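Local coordinates for protein fructokinase (Silicibacter sp., PDB 3C8U) that probably transfers phosphate from ATP to fructose, as a putative kinase of a fructose transport system, at residues K77-P80 and E81-D84; Q184-D187 and L188-R192. All coordinates share one frame; numbering follows the deposited sequence.

Interaction 1: K77-P80 and E81-D84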
loop_
_atom_site.group_PDB
_atom_site.type_symbol
_atom_site.label_atom_id
_atom_site.label_comp_id
_atom_site.label_asym_id
_atom_site.label_seq_id
_atom_site.Cartn_x
_atom_site.Cartn_y
_atom_site.Cartn_z
ATOM N N LYS A 77 12.428 7.421 7.284
ATOM C CA LYS A 77 11.870 7.206 5.950
ATOM C C LYS A 77 11.033 5.963 5.964
ATOM O O LYS A 77 11.484 4.905 6.376
ATOM C CB LYS A 77 12.934 7.091 4.874
ATOM C CG LYS A 77 12.378 7.135 3.461
ATOM C CD LYS A 77 13.487 7.339 2.427
ATOM C CE LYS A 77 12.922 7.402 1.017
ATOM N NZ LYS A 77 13.893 7.724 -0.039
ATOM N N GLY A 78 9.785 6.109 5.544
ATOM C CA GLY A 78 8.831 5.019 5.615
ATOM C C GLY A 78 7.689 5.323 6.545
ATOM O O GLY A 78 6.599 4.767 6.413
ATOM N N ALA A 79 7.960 6.193 7.498
ATOM C CA ALA A 79 6.929 6.689 8.412
ATOM C C ALA A 79 5.925 7.555 7.645
ATOM O O ALA A 79 6.258 8.137 6.597
ATOM C CB ALA A 79 7.561 7.492 9.590
ATOM N N PRO A 80 4.702 7.685 8.169
ATOM C CA PRO A 80 3.668 8.378 7.403
ATOM C C PRO A 80 4.090 9.791 7.020
ATOM O O PRO A 80 3.784 10.271 5.937
ATOM C CB PRO A 80 2.474 8.424 8.358
ATOM C CG PRO A 80 2.741 7.483 9.423
ATOM C CD PRO A 80 4.185 7.097 9.417
ATOM N N GLU A 81 4.773 10.464 7.936
ATOM C CA GLU A 81 5.119 11.879 7.712
ATOM C C GLU A 81 6.206 12.049 6.640
ATOM O O GLU A 81 6.498 13.159 6.162
ATOM C CB GLU A 81 5.521 12.587 9.002
ATOM C CG GLU A 81 6.745 12.031 9.631
ATOM C CD GLU A 81 6.455 11.019 10.723
ATOM O OE1 GLU A 81 5.506 10.185 10.581
ATOM O OE2 GLU A 81 7.225 11.056 11.713
ATOM N N THR A 82 6.746 10.934 6.207
ATOM C CA THR A 82 7.734 10.924 5.136
ATOM C C THR A 82 7.122 10.720 3.752
ATOM O O THR A 82 7.819 10.635 2.755
ATOM C CB THR A 82 8.880 9.912 5.415
ATOM O OG1 THR A 82 8.447 8.553 5.209
ATOM C CG2 THR A 82 9.372 10.118 6.848
ATOM N N PHE A 83 5.804 10.686 3.704
ATOM C CA PHE A 83 5.080 10.573 2.422
ATOM C C PHE A 83 4.454 11.899 2.022
ATOM O O PHE A 83 4.115 12.716 2.862
ATOM C CB PHE A 83 3.988 9.507 2.499
ATOM C CG PHE A 83 4.525 8.099 2.432
ATOM C CD1 PHE A 83 4.993 7.485 3.564
ATOM C CD2 PHE A 83 4.624 7.435 1.230
ATOM C CE1 PHE A 83 5.532 6.241 3.510
ATOM C CE2 PHE A 83 5.163 6.155 1.172
ATOM C CZ PHE A 83 5.618 5.570 2.301
ATOM N N ASP A 84 4.342 12.087 0.714
ATOM C CA ASP A 84 3.553 13.189 0.143
ATOM C C ASP A 84 2.081 12.829 0.230
ATOM O O ASP A 84 1.488 12.347 -0.733
ATOM C CB ASP A 84 3.972 13.457 -1.311
ATOM C CG ASP A 84 3.163 14.533 -1.976
ATOM O OD1 ASP A 84 2.480 15.335 -1.274
ATOM O OD2 ASP A 84 3.179 14.545 -3.228
HETATM O O HOH W 1 2.594 12.763 5.222
#
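Lys-77 CA packs against the methyl CG2 of Thr-82. The Lys-77 amine turns elsewhere, to Asp-111 and Asn-65. Gly-78 N donates to Thr-82 OG1 at 2.8 Å, with an N-H...O angle of 152°. Gly-78 O lies at the edge of the Phe-83 ring, in its plane, 3.4 Å from Phe-83 CE1. Ala-79 O is gripped twice. Thr-82 OG1 donates to Ala-79 O at 2.6 Å, in the carbonyl plane on a lone pair. Thr-82 N reaches the same Ala-79 O at 2.9 Å from above that plane. Thr-82 chi1 of 75° sets OG1 between its own backbone N and carbonyl carbon. There the hydroxyl accepts from one residue and donates to the next, tying the turn together. Ala-79 CB meets Glu-81 OE1 at 3.5 Å, while OE2 of that carboxylate pairs with Arg-76. Pro-80 O takes Phe-83 N at 3.0 Å, the i to i+3 bond of a short 3-10 turn. A water also donates to Pro-80 O and Phe-83 O. The turn lies in the loop between helices 65-68 and 85-97. Thr-82 touches Leu-68 of the first, and Asp-84 N-caps the second through Gly-87 N.

Interaction 2: Q184-D187 and L188-R192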
loop_
_atom_site.group_PDB
_atom_site.type_symbol
_atom_site.label_atom_id
_atom_site.label_comp_id
_atom_site.label_asym_id
_atom_site.label_seq_id
_atom_site.Cartn_x
_atom_site.Cartn_y
_atom_site.Cartn_z
ATOM N N GLN A 184 14.255 -3.353 13.821
ATOM C CA GLN A 184 13.627 -3.025 15.115
ATOM C C GLN A 184 13.496 -1.512 15.205
ATOM O O GLN A 184 12.702 -0.946 15.947
ATOM C CB GLN A 184 14.380 -3.625 16.316
ATOM C CG GLN A 184 13.823 -5.016 16.685
ATOM C CD GLN A 184 14.644 -5.776 17.736
ATOM O OE1 GLN A 184 15.582 -5.235 18.323
ATOM N NE2 GLN A 184 14.288 -7.046 17.968
ATOM N N GLY A 185 14.264 -0.856 14.376
ATOM C CA GLY A 185 14.188 0.569 14.331
ATOM C C GLY A 185 12.907 0.899 13.580
ATOM O O GLY A 185 11.798 0.467 13.918
ATOM N N ASN A 186 13.118 1.657 12.537
ATOM C CA ASN A 186 12.061 2.215 11.677
ATOM C C ASN A 186 10.889 1.272 11.363
ATOM O O ASN A 186 9.753 1.453 11.836
ATOM C CB ASN A 186 12.766 2.589 10.368
ATOM C CG ASN A 186 12.033 3.589 9.541
ATOM O OD1 ASN A 186 11.074 4.246 9.967
ATOM N ND2 ASN A 186 12.512 3.728 8.307
ATOM N N ASP A 187 11.165 0.327 10.473
ATOM C CA ASP A 187 10.113 -0.545 9.918
ATOM C C ASP A 187 9.164 -1.034 11.011
ATOM O O ASP A 187 7.935 -0.966 10.862
ATOM C CB ASP A 187 10.697 -1.714 9.128
ATOM C CG ASP A 187 11.180 -1.303 7.740
ATOM O OD1 ASP A 187 10.640 -0.321 7.197
ATOM O OD2 ASP A 187 12.096 -1.960 7.192
ATOM N N LEU A 188 9.741 -1.488 12.130
ATOM C CA LEU A 188 8.941 -2.154 13.188
ATOM C C LEU A 188 8.183 -1.116 14.005
ATOM O O LEU A 188 7.086 -1.374 14.479
ATOM C CB LEU A 188 9.777 -3.064 14.122
ATOM C CG LEU A 188 9.833 -4.583 13.841
ATOM C CD1 LEU A 188 10.187 -5.312 15.152
ATOM C CD2 LEU A 188 8.545 -5.188 13.236
ATOM N N ALA A 189 8.781 0.066 14.141
ATOM C CA ALA A 189 8.128 1.176 14.839
ATOM C C ALA A 189 6.893 1.575 14.034
ATOM O O ALA A 189 5.827 1.887 14.578
ATOM C CB ALA A 189 9.083 2.392 15.013
ATOM N N ASN A 190 7.048 1.522 12.722
ATOM C CA ASN A 190 5.935 1.880 11.799
ATOM C C ASN A 190 4.834 0.833 11.884
ATOM O O ASN A 190 3.647 1.130 11.917
ATOM C CB ASN A 190 6.441 2.021 10.356
ATOM C CG ASN A 190 7.356 3.242 10.174
ATOM O OD1 ASN A 190 7.330 4.186 10.971
ATOM N ND2 ASN A 190 8.225 3.172 9.180
ATOM N N ALA A 191 5.277 -0.419 11.931
ATOM C CA ALA A 191 4.347 -1.562 12.018
ATOM C C ALA A 191 3.513 -1.394 13.269
ATOM O O ALA A 191 2.324 -1.617 13.286
ATOM C CB ALA A 191 5.083 -2.912 12.019
ATOM N N ARG A 192 4.182 -0.907 14.301
ATOM C CA ARG A 192 3.585 -0.733 15.614
ATOM C C ARG A 192 2.582 0.429 15.590
ATOM O O ARG A 192 1.462 0.317 16.113
ATOM C CB ARG A 192 4.691 -0.515 16.671
ATOM C CG ARG A 192 4.355 -0.964 18.073
ATOM C CD ARG A 192 5.609 -1.443 18.878
ATOM N NE ARG A 192 6.807 -0.645 18.633
ATOM C CZ ARG A 192 7.891 -1.097 17.998
ATOM N NH1 ARG A 192 7.930 -2.351 17.551
ATOM N NH2 ARG A 192 8.939 -0.299 17.810
HETATM O O HOH W 2 10.165 5.169 12.042
HETATM O O HOH W 3 8.724 1.470 7.472
#
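Asn-190 N bonds Asn-186 O at 2.8 Å in the first turn of helix 186-195, in what is probably a P-loop kinase fold. Gly-185 is the N-cap, at the break after helix 176-184. Gly-185 O accepts from Ala-189 N at 3.1 Å. Ala-191 N continues the i to i+4 pattern to Asp-187 O. The two asparagine side chains lie one turn apart, with their amide planes 73° apart. Asn-190 ND2 gives a weak bond to Asn-186 OD1, 3.1 Å long and bent to 132°. With chi1 at -159°, Asn-186 CG swings away from its own backbone N, and OD1 comes to Asn-190 ND2. Asn-186 ND2 probably bonds Lys-77 O, which holds the amide while OD1 faces Asn-190. Two waters may bridge Asn-190 to Asn-186 OD1 and to Asp-187 OD1, but unusually short distances make these links doubtful. On another side of the turn, Gln-184 and Leu-188 run side by side and point the same way, with Gln-184 CG 4.0 Å from Leu-188 CD1.

Asp-187 OD2 forms a salt bridge with Arg-168 of helix 158-171, and Gln-184 NE2 bonds Glu-162 of the same helix. Leu-188 packs on Met-158 there, and Asn-190 rests on Ala-79 and Tyr-133. At the far end of the segment, Leu-188 O sits 3.3 Å above one face of the Arg-192 guanidinium, offset toward its rim.

How the interactions relate
Interaction 1 comes first along the chain, in the loop between helices 65-68 and 85-97. Interaction 2 follows about a hundred residues later, at the start of helix 186-195. Their centres lie about 13 Å apart, and they touch directly. Asn-186 ND2 probably donates a hydrogen bond to Lys-77 O at 2.5 Å. Asn-190 ND2 packs against Gly-78 C at 3.4 Å. Tyr-133 adds a shared neighbour: its hydroxyl bonds Gly-78 O, and its side chain is touched by Pro-80 and Asn-190. The helix start and the loop turn are thus joined outside the five-stranded parallel sheet, linking two distant parts of the sequence.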